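Local atomic coordinates of major capsid protein (Paramecium bursaria Chlorella virus 1, PDB entry 5TIP), a protein that self-assembles as trimers into the large icosahedral capsid of the virus, of pseudo T=169 symmetry, and carries N-linked glycans added by the host. Residues A[128-132]-A[133-137]; A[180-183]-A[184-187]; A[276-280]-A[281-285]; A[302-306]-A[307-311]; A[401-404]-A[405-409]. One frame throughout, in Å; residues are numbered along the deposited sequence.

All five contacts are local, each closing a turn or the end of a helix or strand. Contacts 1 and 2 lie in the N-terminal capsid family region, where Trp134 packs against Val185; contacts 3, 4 and 5 gather in the C-terminal one, their centres about 10 to 12 Å apart. There, backbone and threonine hydroxyl bonds join 276-280 to 307-311 and to 405-409. Contacts 1, 3 and 5 are largely buried, whereas 2 and 4 are partly so. Charge pairing across the segments is confined to contact 1; contact 2 adds a side-chain amide clasp and an amide-ring stack to its turn bonds, and contacts 3 to 5 rely on turn hydrogen bonds, with glycosylated asparagines in 3 and 5.

Contact 1 (A[128-132]-A[133-137]); sequences YRRMT and DWVNN. With FUC (alpha-L-fucopyranose), chain F.
Arg129 and Asp133 lie side by side and point the same way, joined by a salt bridge across four residues. The arginine has CG opposite its backbone N (chi1 -170°) and stays extended as far as NE, which brings the NE and NH2 side of the guanidinium to the carboxylate. Both bonds end on a single oxygen: Arg129 NE lies 3.2 Å and Arg129 NH2 3.3 Å from Asp133 OD2. That oxygen sits nearly in the guanidinium plane, but both nitrogens approach it from the same face of the carboxylate. Asp133 OD2 also accepts from Tyr86 N, OD1 bonds Thr84 OG1, and Arg129 NH2 reaches Gly300 O.

Next to the salt bridge, Val135 slides past Arg129 in the opposite direction, its CG1 meeting Arg129 CG at 3.6 Å, and crosses Arg130 at about a right angle, its CG2 touching Arg130 CG at 4.0 Å. Thr132 OG1 donates to Tyr128 O at 2.8 Å. Asn137 CG comes within 3.5 Å of fucose C6, where the loop reaches a glycan pocket.

Helix 122-132 here passes into the loop before strand 143-149, which touches Met131 and Trp134; helix 87-91 lies against Thr132 and Asp133.

Contact 2 (A[180-183]-A[184-187]); sequences SQVQ and GVNY
Gly184 to Tyr187 fold back on Ser180 to Gln183 in a tight reversal, and the evidence is a set of bonds converging on Val182 together with a stacked amide and ring. Gly184 sits where the chain turns, at a positive phi that favours glycine; its N bonds Tyr187 O at 2.8 Å, one of the bonds of the single backbone bridge between Gln183 and Tyr187. Val185 comes next. Its N reaches Val182 O at 3.1 Å, and its side chain runs beside that of Val182, pointing the same way.

Asn186 bonds through both backbone and side chain. Its backbone N is a second donor to Val182 O. With chi1 at 72°, CG stands between the backbone N and the carbonyl carbon, a rotation that places the amide alongside the backbone of 180-182, using both its acceptor and its donor: OD1 accepts from Val182 N at 2.8 Å, nearly straight at 171°, and ND2 donates to Ser180 O at 3.0 Å.

Tyr187 completes the return, its N making a weak bond to Val182 O at 3.3 Å. The extended Gln181 chain lies over one face of its ring, with Gln181 CG 3.6 Å from the ring centroid in a CH-pi contact and the terminal amide stacked on the ring, their planes 13° apart.

The reversal connects strand 172-178 to strand 187-188. Helix 87-91 receives both valines through Pro87, Phe51 lies against Val185 and Asn186, and Gln183 extends to Gly189 and Thr83.

Contact 3 (A[276-280]-A[281-285]); sequences ALANI and PGACS. With BGC (beta-D-glucopyranose), chain E; GLA (alpha-D-galactopyranose), chain B.
Ile280 has CG1 between its backbone N and carbonyl carbon (chi1 56°), and this swings the branch over the turn until CG1 meets Ala283 CB at 3.6 Å. Cys284 takes the corresponding rotation (chi1 78°), which lays SG back along the first segment, 3.2 Å from Ala278 O and 3.8 Å from Asn279 CA. Ala283 CB makes a looser contact with Ala278 CB, at 4.3 Å.

The backbone closes the loop. Ala283 N bonds Ile280 O at 3.0 Å, and a second bond runs from Ala278 N to Ala283 O at 3.2 Å. Ala283 O is also met by the backbone of Leu277, whose CA approaches it to 3.2 Å in a CA-H...O contact.

Asn279 points away from this turn. Its ND2 is bonded covalently to C1 of a glucose at 1.5 Å, while OD1 accepts from Gly288 N, a bond that would restrain the rotation of the linking amide. On the other arm, Cys284 and Ser285 border a galactose belonging to a different glycan, which is hydrogen-bonded to Gly82 and Gly286.

The geometry from Ile280 to Ala283 is that of a type II beta turn, with Pro281 and Gly282 at its corners and phi of Gly282 positive; an inverse gamma turn centred on Asn279 precedes it. Together they form a compact loop carrying an experimentally established host glycosylation site.

Contact 4 (A[302-306]-A[307-311]); sequences TGTYN and EQLAV
Asn306 meets Gln308 and Leu309 through two hydrogen bonds, one from its side chain and one from its backbone. The side-chain amide has CG opposite the backbone N (chi1 -163°), a rotation that brings OD1 to Gln308 N, from which it accepts at 3.0 Å. The donor stands above the amide carbonyl plane and the N-H...O angle is 144°, a bent bond. Asn306 OD1 also touches Gln308 CB at 3.2 Å, the two side chains running alongside each other with their amide planes 68° apart. In the backbone, Leu309 N reaches Asn306 O at 3.2 Å. A further side-chain bond precedes these: Thr304 OG1 accepts from Asn306 N at 3.2 Å, nearly straight.

These bonds define the local motifs. Thr304 makes an ST turn that leads into Asn306, and Asn306 in turn accepts from the N-H groups of Gln308 and Leu309 in the 3-10 segment 307-309, in the loop before strand 312-319. Ala310 N continues the winding with a 2.9 Å bond to Glu307 O.

Apolar packing is lighter: Thr304 CG2 and Leu309 CD1 make a loose contact at 4.4 Å.

The polar ends have partners beyond the segments: Glu307 forms a salt bridge with Lys383, and Gln308 NE2 bonds Thr399 O. Tyr305 meets Tyr126 of a third subunit edge-to-face, and Asn306 packs on Asn136 of that same neighbouring subunit.

Contact 5 (A[401-404]-A[405-409]); sequences TVTA and NTATL. With BGC (beta-D-glucopyranose), chain H.
Ala404 and Ala407 make a strand-to-helix junction: strand 402-404 ends and the chain winds directly into the 3-10 segment 405-409, before strand 412-426. The evidence is one backbone bond and one methyl contact. Ala407 N reaches Ala404 O at 3.0 Å with an N-H...O angle of 161°, the three-residue spacing of a 3-10 turn. Beside it Thr403 CG2 meets Ala407 CB at 3.7 Å. That methyl is brought there by the threonine torsion (chi1 -177°), which turns OG1 opposite the backbone N and leaves CG2 between N and the carbonyl carbon. The hydroxyl is thus directed to Gln308 O, in the neighbouring loop, while the methyl packs within the junction.

Further along, Thr406 OG1 bonds Leu277 O and lies 3.8 Å from Ala404 CB. Thr408 OG1 donates to Asn405 O at 3.3 Å, a long bond. Ala407 and Thr403 also rest on Cys385 of strand 376-387, with which strand 402-404 pairs in parallel.

Asn405, at the first position of the 3-10 segment, has its side chain turned away from the strand. Its ND2 is bonded covalently to C1 of a glucose at 1.4 Å. The chemistry is therefore divided: alanine methyls, a threonine methyl and hydroxyl bonds tie the junction to strand 376-387 and to the loops of Gln308 and Leu277, whereas the amide nitrogen of Asn405 is committed to the glycan, a linkage established by experiment.

Contact 1 (A[128-132]-A[133-137])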
# COMPACT_ATOMS: atom_id res chain seq x y z
N TYR A 128 13.07 2.44 -1.41
CA TYR A 128 13.83 3.20 -2.40
C TYR A 128 14.81 4.15 -1.74
O TYR A 128 15.91 4.38 -2.27
CB TYR A 128 12.88 3.96 -3.33
CG TYR A 128 13.58 4.88 -4.31
CD1 TYR A 128 14.13 4.37 -5.49
CD2 TYR A 128 13.68 6.24 -4.08
CE1 TYR A 128 14.77 5.20 -6.39
CE2 TYR A 128 14.32 7.08 -4.98
CZ TYR A 128 14.86 6.55 -6.13
OH TYR A 128 15.49 7.39 -7.03
N ARG A 129 14.46 4.72 -0.58
CA ARG A 129 15.40 5.59 0.12
C ARG A 129 16.51 4.79 0.79
O ARG A 129 17.63 5.28 0.92
CB ARG A 129 14.69 6.47 1.14
CG ARG A 129 15.61 7.54 1.70
CD ARG A 129 14.90 8.60 2.51
NE ARG A 129 15.85 9.64 2.92
CZ ARG A 129 15.54 10.71 3.64
NH1 ARG A 129 14.29 10.89 4.06
NH2 ARG A 129 16.48 11.59 3.96
N ARG A 130 16.21 3.56 1.24
CA ARG A 130 17.28 2.68 1.70
C ARG A 130 18.29 2.43 0.59
O ARG A 130 19.49 2.32 0.85
CB ARG A 130 16.71 1.35 2.19
CG ARG A 130 15.83 1.42 3.42
CD ARG A 130 15.29 0.04 3.73
NE ARG A 130 16.35 -0.89 4.12
CZ ARG A 130 16.28 -2.21 3.98
NH1 ARG A 130 15.20 -2.76 3.46
NH2 ARG A 130 17.29 -2.97 4.36
N MET A 131 17.82 2.34 -0.66
CA MET A 131 18.68 2.03 -1.78
C MET A 131 19.47 3.24 -2.27
O MET A 131 20.44 3.07 -3.02
CB MET A 131 17.86 1.47 -2.94
CG MET A 131 17.19 0.14 -2.65
SD MET A 131 15.91 -0.25 -3.86
CE MET A 131 16.85 -0.23 -5.38
N THR A 132 19.09 4.46 -1.87
CA THR A 132 19.71 5.66 -2.40
C THR A 132 20.17 6.64 -1.33
O THR A 132 20.57 7.76 -1.68
CB THR A 132 18.76 6.37 -3.37
OG1 THR A 132 17.53 6.68 -2.69
CG2 THR A 132 18.45 5.50 -4.58
N ASP A 133 20.13 6.27 -0.06
CA ASP A 133 20.46 7.23 1.00
C ASP A 133 20.80 6.47 2.27
O ASP A 133 20.51 5.28 2.41
CB ASP A 133 19.30 8.20 1.24
CG ASP A 133 19.73 9.46 1.97
OD1 ASP A 133 20.90 9.53 2.40
OD2 ASP A 133 18.90 10.38 2.11
N TRP A 134 21.43 7.19 3.20
CA TRP A 134 21.63 6.71 4.56
C TRP A 134 20.39 7.04 5.39
O TRP A 134 19.98 8.21 5.45
CB TRP A 134 22.87 7.33 5.20
CG TRP A 134 24.17 6.78 4.70
CD1 TRP A 134 24.81 5.66 5.14
CD2 TRP A 134 25.00 7.34 3.67
NE1 TRP A 134 25.98 5.48 4.44
CE2 TRP A 134 26.13 6.50 3.54
CE3 TRP A 134 24.91 8.47 2.85
CZ2 TRP A 134 27.14 6.76 2.62
CZ3 TRP A 134 25.92 8.72 1.94
CH2 TRP A 134 27.02 7.87 1.84
N VAL A 135 19.80 6.03 6.02
CA VAL A 135 18.53 6.22 6.72
C VAL A 135 18.60 5.70 8.15
O VAL A 135 17.57 5.56 8.81
CB VAL A 135 17.38 5.53 5.96
CG1 VAL A 135 17.20 6.15 4.58
CG2 VAL A 135 17.64 4.04 5.85
N ASN A 136 19.81 5.41 8.63
CA ASN A 136 19.99 4.84 9.96
C ASN A 136 20.94 5.67 10.82
O ASN A 136 21.66 5.13 11.66
CB ASN A 136 20.46 3.39 9.86
CG ASN A 136 19.42 2.48 9.23
OD1 ASN A 136 19.52 2.12 8.06
ND2 ASN A 136 18.41 2.13 10.00
N ASN A 137 20.96 6.99 10.60
CA ASN A 137 21.71 7.93 11.44
C ASN A 137 23.21 7.65 11.40
O ASN A 137 23.90 7.76 12.42
CB ASN A 137 21.19 7.91 12.88
CG ASN A 137 19.68 8.05 12.96
OD1 ASN A 137 19.06 8.69 12.11
ND2 ASN A 137 19.09 7.44 13.98
C1 FUC F . 19.48 14.61 12.74
C2 FUC F . 20.28 15.54 13.63
C3 FUC F . 20.21 15.02 15.06
C4 FUC F . 20.75 13.59 15.10
C5 FUC F . 19.97 12.74 14.10
C6 FUC F . 20.48 11.31 14.07
O2 FUC F . 19.76 16.87 13.56
O3 FUC F . 20.95 15.87 15.95
O4 FUC F . 22.14 13.61 14.77
O5 FUC F . 20.08 13.32 12.80
O HOH W 1 18.77 0.70 5.06

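Contact 2 (A[180-183]-A[184-187])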
# COMPACT_ATOMS: atom_id res chain seq x y z
N SER A 180 28.52 16.75 -9.99
CA SER A 180 29.82 17.25 -9.56
C SER A 180 29.91 17.34 -8.04
O SER A 180 30.88 16.89 -7.43
CB SER A 180 30.10 18.61 -10.19
OG SER A 180 30.05 18.52 -11.61
N GLN A 181 28.88 17.91 -7.41
CA GLN A 181 28.88 18.15 -5.97
C GLN A 181 27.64 17.51 -5.37
O GLN A 181 26.52 17.78 -5.80
CB GLN A 181 28.89 19.66 -5.68
CG GLN A 181 29.96 20.42 -6.44
CD GLN A 181 30.02 21.88 -6.07
OE1 GLN A 181 29.17 22.38 -5.33
NE2 GLN A 181 31.04 22.58 -6.57
N VAL A 182 27.85 16.65 -4.37
CA VAL A 182 26.77 15.93 -3.70
C VAL A 182 26.85 16.23 -2.21
O VAL A 182 27.86 15.92 -1.56
CB VAL A 182 26.84 14.42 -3.96
CG1 VAL A 182 25.70 13.72 -3.25
CG2 VAL A 182 26.79 14.13 -5.45
N GLN A 183 25.78 16.83 -1.67
CA GLN A 183 25.76 17.27 -0.28
C GLN A 183 25.94 16.09 0.67
O GLN A 183 25.33 15.03 0.50
CB GLN A 183 24.44 17.99 0.02
CG GLN A 183 24.16 18.17 1.50
CD GLN A 183 25.21 19.02 2.19
OE1 GLN A 183 25.73 19.97 1.62
NE2 GLN A 183 25.52 18.67 3.44
N GLY A 184 26.80 16.29 1.66
CA GLY A 184 27.09 15.27 2.64
C GLY A 184 27.99 14.15 2.16
O GLY A 184 28.29 13.24 2.94
N VAL A 185 28.45 14.19 0.91
CA VAL A 185 29.33 13.15 0.38
C VAL A 185 30.69 13.74 0.02
O VAL A 185 31.71 13.32 0.58
CB VAL A 185 28.67 12.44 -0.82
CG1 VAL A 185 29.67 11.56 -1.54
CG2 VAL A 185 27.53 11.57 -0.33
N ASN A 186 30.72 14.70 -0.91
CA ASN A 186 31.96 15.40 -1.25
C ASN A 186 31.88 16.91 -1.05
O ASN A 186 32.91 17.58 -1.17
CB ASN A 186 32.44 15.08 -2.69
CG ASN A 186 31.59 15.71 -3.76
OD1 ASN A 186 30.41 15.96 -3.57
ND2 ASN A 186 32.20 15.98 -4.91
N TYR A 187 30.71 17.46 -0.71
CA TYR A 187 30.59 18.89 -0.39
C TYR A 187 29.69 19.04 0.84
O TYR A 187 28.81 18.20 1.10
CB TYR A 187 30.01 19.73 -1.53
CG TYR A 187 31.06 20.18 -2.54
CD1 TYR A 187 31.57 19.30 -3.45
CD2 TYR A 187 31.52 21.49 -2.57
CE1 TYR A 187 32.54 19.69 -4.37
CE2 TYR A 187 32.49 21.89 -3.49
CZ TYR A 187 32.99 20.99 -4.38
OH TYR A 187 33.94 21.42 -5.27

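Contact 3 (A[276-280]-A[281-285])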
# COMPACT_ATOMS: atom_id res chain seq x y z
N ALA A 276 9.95 26.29 0.96
CA ALA A 276 10.74 27.31 1.63
C ALA A 276 11.27 26.79 2.96
O ALA A 276 10.64 25.97 3.63
CB ALA A 276 9.91 28.57 1.85
N LEU A 277 12.45 27.29 3.34
CA LEU A 277 13.02 26.96 4.64
C LEU A 277 12.43 27.86 5.71
O LEU A 277 12.20 29.05 5.48
CB LEU A 277 14.54 27.10 4.61
CG LEU A 277 15.29 26.34 3.51
CD1 LEU A 277 16.79 26.57 3.61
CD2 LEU A 277 14.98 24.85 3.58
N ALA A 278 12.18 27.29 6.89
CA ALA A 278 11.57 28.03 7.98
C ALA A 278 12.05 27.46 9.31
O ALA A 278 12.57 26.34 9.37
CB ALA A 278 10.04 27.99 7.91
N ASN A 279 11.87 28.25 10.36
CA ASN A 279 12.31 27.88 11.71
C ASN A 279 11.25 27.03 12.42
O ASN A 279 10.81 27.34 13.53
CB ASN A 279 12.65 29.14 12.50
CG ASN A 279 13.41 28.86 13.79
OD1 ASN A 279 13.69 27.72 14.14
ND2 ASN A 279 13.78 29.94 14.47
N ILE A 280 10.83 25.96 11.76
CA ILE A 280 9.96 24.95 12.36
C ILE A 280 10.66 23.61 12.20
O ILE A 280 11.43 23.44 11.24
CB ILE A 280 8.56 24.95 11.73
CG1 ILE A 280 8.65 24.76 10.22
CG2 ILE A 280 7.82 26.24 12.08
CD1 ILE A 280 7.30 24.75 9.53
N PRO A 281 10.45 22.64 13.11
CA PRO A 281 11.22 21.39 13.06
C PRO A 281 11.20 20.69 11.71
O PRO A 281 10.14 20.37 11.18
CB PRO A 281 10.55 20.53 14.14
CG PRO A 281 9.99 21.52 15.10
CD PRO A 281 9.54 22.68 14.26
N GLY A 282 12.39 20.46 11.15
CA GLY A 282 12.52 19.79 9.88
C GLY A 282 12.60 20.70 8.67
O GLY A 282 12.82 20.20 7.56
N ALA A 283 12.44 22.01 8.85
CA ALA A 283 12.38 22.94 7.73
C ALA A 283 13.64 23.79 7.57
O ALA A 283 13.76 24.49 6.55
CB ALA A 283 11.16 23.86 7.86
N CYS A 284 14.56 23.76 8.52
CA CYS A 284 15.83 24.47 8.37
C CYS A 284 16.84 23.85 9.32
O CYS A 284 16.50 23.04 10.19
CB CYS A 284 15.67 25.97 8.66
SG CYS A 284 15.60 26.40 10.41
N SER A 285 18.10 24.24 9.13
CA SER A 285 19.18 23.69 9.94
C SER A 285 19.06 24.17 11.38
O SER A 285 18.98 25.37 11.64
CB SER A 285 20.53 24.10 9.36
OG SER A 285 21.60 23.54 10.11
C2 BGC E . 14.75 31.08 16.27
C3 BGC E . 15.09 31.10 17.75
C4 BGC E . 13.89 30.58 18.54
C5 BGC E . 13.43 29.23 18.01
C6 BGC E . 12.18 28.78 18.75
C1 BGC E . 14.27 29.70 15.82
O2 BGC E . 15.90 31.45 15.51
O3 BGC E . 15.32 32.45 18.15
O4 BGC E . 14.24 30.47 19.93
O5 BGC E . 13.15 29.29 16.61
O6 BGC E . 11.72 27.53 18.22
C1 GLA B . 20.71 17.94 13.48
C2 GLA B . 19.79 19.15 13.59
C3 GLA B . 19.01 19.35 12.31
C4 GLA B . 19.95 19.38 11.11
C5 GLA B . 20.87 18.16 11.12
C6 GLA B . 21.87 18.23 9.98
O2 GLA B . 18.88 18.96 14.68
O3 GLA B . 18.29 20.58 12.37
O4 GLA B . 20.74 20.57 11.15
O5 GLA B . 21.58 18.09 12.36
O6 GLA B . 21.18 18.54 8.76

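Contact 4 (A[302-306]-A[307-311])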
# COMPACT_ATOMS: atom_id res chain seq x y z
N THR A 302 14.68 17.34 3.92
CA THR A 302 14.45 18.43 2.98
C THR A 302 12.99 18.51 2.55
O THR A 302 12.44 19.60 2.40
CB THR A 302 15.36 18.27 1.76
OG1 THR A 302 16.73 18.34 2.17
CG2 THR A 302 15.09 19.35 0.73
N GLY A 303 12.34 17.36 2.37
CA GLY A 303 10.95 17.36 1.99
C GLY A 303 10.03 17.74 3.13
O GLY A 303 10.41 17.74 4.31
N THR A 304 8.80 18.09 2.78
CA THR A 304 7.79 18.43 3.76
C THR A 304 6.41 18.23 3.15
O THR A 304 6.25 18.20 1.92
CB THR A 304 7.94 19.87 4.26
OG1 THR A 304 7.04 20.10 5.36
CG2 THR A 304 7.60 20.86 3.15
N TYR A 305 5.41 18.10 4.02
CA TYR A 305 4.02 18.05 3.61
C TYR A 305 3.28 19.35 3.93
O TYR A 305 2.08 19.44 3.67
CB TYR A 305 3.30 16.87 4.27
CG TYR A 305 3.82 15.52 3.81
CD1 TYR A 305 3.56 15.07 2.52
CD2 TYR A 305 4.55 14.71 4.66
CE1 TYR A 305 4.03 13.84 2.09
CE2 TYR A 305 5.02 13.48 4.23
CZ TYR A 305 4.76 13.05 2.95
OH TYR A 305 5.22 11.83 2.51
N ASN A 306 3.98 20.34 4.48
CA ASN A 306 3.35 21.58 4.91
C ASN A 306 3.09 22.45 3.68
O ASN A 306 4.03 22.95 3.05
CB ASN A 306 4.25 22.30 5.91
CG ASN A 306 3.50 23.36 6.69
OD1 ASN A 306 2.47 23.86 6.26
ND2 ASN A 306 4.02 23.70 7.86
N GLU A 307 1.81 22.62 3.33
CA GLU A 307 1.45 23.46 2.20
C GLU A 307 1.82 24.92 2.44
O GLU A 307 2.07 25.66 1.49
CB GLU A 307 -0.04 23.32 1.90
CG GLU A 307 -0.59 24.31 0.89
CD GLU A 307 0.06 24.20 -0.47
OE1 GLU A 307 0.55 23.10 -0.82
OE2 GLU A 307 0.09 25.22 -1.20
N GLN A 308 1.88 25.34 3.71
CA GLN A 308 2.22 26.72 4.03
C GLN A 308 3.60 27.11 3.51
O GLN A 308 3.85 28.30 3.28
CB GLN A 308 2.16 26.93 5.55
CG GLN A 308 2.22 28.39 5.97
CD GLN A 308 0.91 29.11 5.72
OE1 GLN A 308 -0.09 28.87 6.40
NE2 GLN A 308 0.90 29.99 4.73
N LEU A 309 4.49 26.14 3.30
CA LEU A 309 5.83 26.40 2.80
C LEU A 309 5.95 26.27 1.29
O LEU A 309 7.03 26.50 0.75
CB LEU A 309 6.84 25.47 3.48
CG LEU A 309 6.91 25.54 5.01
CD1 LEU A 309 7.93 24.56 5.55
CD2 LEU A 309 7.23 26.96 5.46
N ALA A 310 4.87 25.91 0.60
CA ALA A 310 4.87 25.90 -0.86
C ALA A 310 4.62 27.31 -1.39
O ALA A 310 4.08 28.17 -0.69
CB ALA A 310 3.83 24.92 -1.39
N VAL A 311 5.00 27.54 -2.65
CA VAL A 311 5.05 28.90 -3.16
C VAL A 311 3.88 29.19 -4.09
O VAL A 311 3.44 30.34 -4.21
CB VAL A 311 6.40 29.17 -3.86
CG1 VAL A 311 6.52 28.36 -5.14
CG2 VAL A 311 6.59 30.66 -4.11

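Contact 5 (A[401-404]-A[405-409])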
# COMPACT_ATOMS: atom_id res chain seq x y z
N THR A 401 -2.83 32.49 1.27
CA THR A 401 -2.19 33.05 0.10
C THR A 401 -0.81 33.62 0.39
O THR A 401 -0.29 34.41 -0.41
CB THR A 401 -3.08 34.12 -0.53
OG1 THR A 401 -3.31 35.17 0.42
CG2 THR A 401 -4.41 33.52 -0.95
N VAL A 402 -0.21 33.27 1.53
CA VAL A 402 1.12 33.75 1.89
C VAL A 402 2.01 32.58 2.26
O VAL A 402 1.55 31.49 2.61
CB VAL A 402 1.07 34.77 3.05
CG1 VAL A 402 0.40 36.06 2.59
CG2 VAL A 402 0.33 34.18 4.23
N THR A 403 3.32 32.81 2.16
CA THR A 403 4.32 31.82 2.53
C THR A 403 5.53 32.55 3.10
O THR A 403 5.57 33.78 3.18
CB THR A 403 4.71 30.94 1.34
OG1 THR A 403 5.64 29.94 1.77
CG2 THR A 403 5.34 31.77 0.24
N ALA A 404 6.53 31.77 3.52
CA ALA A 404 7.72 32.34 4.13
C ALA A 404 8.51 33.17 3.12
O ALA A 404 8.50 32.89 1.92
CB ALA A 404 8.61 31.23 4.70
N ASN A 405 9.20 34.19 3.63
CA ASN A 405 9.97 35.07 2.76
C ASN A 405 11.14 34.35 2.10
O ASN A 405 11.68 34.85 1.12
CB ASN A 405 10.50 36.27 3.55
CG ASN A 405 11.62 35.90 4.50
OD1 ASN A 405 11.63 34.83 5.09
ND2 ASN A 405 12.60 36.80 4.61
N THR A 406 11.53 33.18 2.62
CA THR A 406 12.60 32.42 2.01
C THR A 406 12.17 31.70 0.75
O THR A 406 13.00 31.08 0.09
CB THR A 406 13.15 31.39 3.01
OG1 THR A 406 12.09 30.53 3.43
CG2 THR A 406 13.75 32.08 4.22
N ALA A 407 10.88 31.77 0.39
CA ALA A 407 10.38 31.13 -0.81
C ALA A 407 10.87 31.79 -2.09
O ALA A 407 10.71 31.21 -3.17
CB ALA A 407 8.85 31.11 -0.79
N THR A 408 11.44 33.00 -2.00
CA THR A 408 11.95 33.68 -3.17
C THR A 408 13.15 32.98 -3.79
O THR A 408 13.54 33.33 -4.91
CB THR A 408 12.32 35.12 -2.82
OG1 THR A 408 13.24 35.13 -1.73
CG2 THR A 408 11.07 35.91 -2.44
N LEU A 409 13.74 32.01 -3.10
CA LEU A 409 14.85 31.25 -3.65
C LEU A 409 14.39 30.12 -4.57
O LEU A 409 15.23 29.53 -5.26
CB LEU A 409 15.71 30.67 -2.53
CG LEU A 409 16.39 31.66 -1.59
CD1 LEU A 409 17.32 30.93 -0.62
CD2 LEU A 409 17.17 32.70 -2.38
C2 BGC H . 14.92 37.04 4.76
C3 BGC H . 16.15 36.96 5.65
C4 BGC H . 15.81 37.37 7.07
C5 BGC H . 14.55 36.68 7.56
C6 BGC H . 14.17 37.19 8.95
C1 BGC H . 13.72 36.33 5.40
O2 BGC H . 15.20 36.42 3.49
O3 BGC H . 17.18 37.85 5.19
O4 BGC H . 16.90 37.04 7.93
O5 BGC H . 13.46 36.88 6.68
O6 BGC H . 13.88 38.60 8.87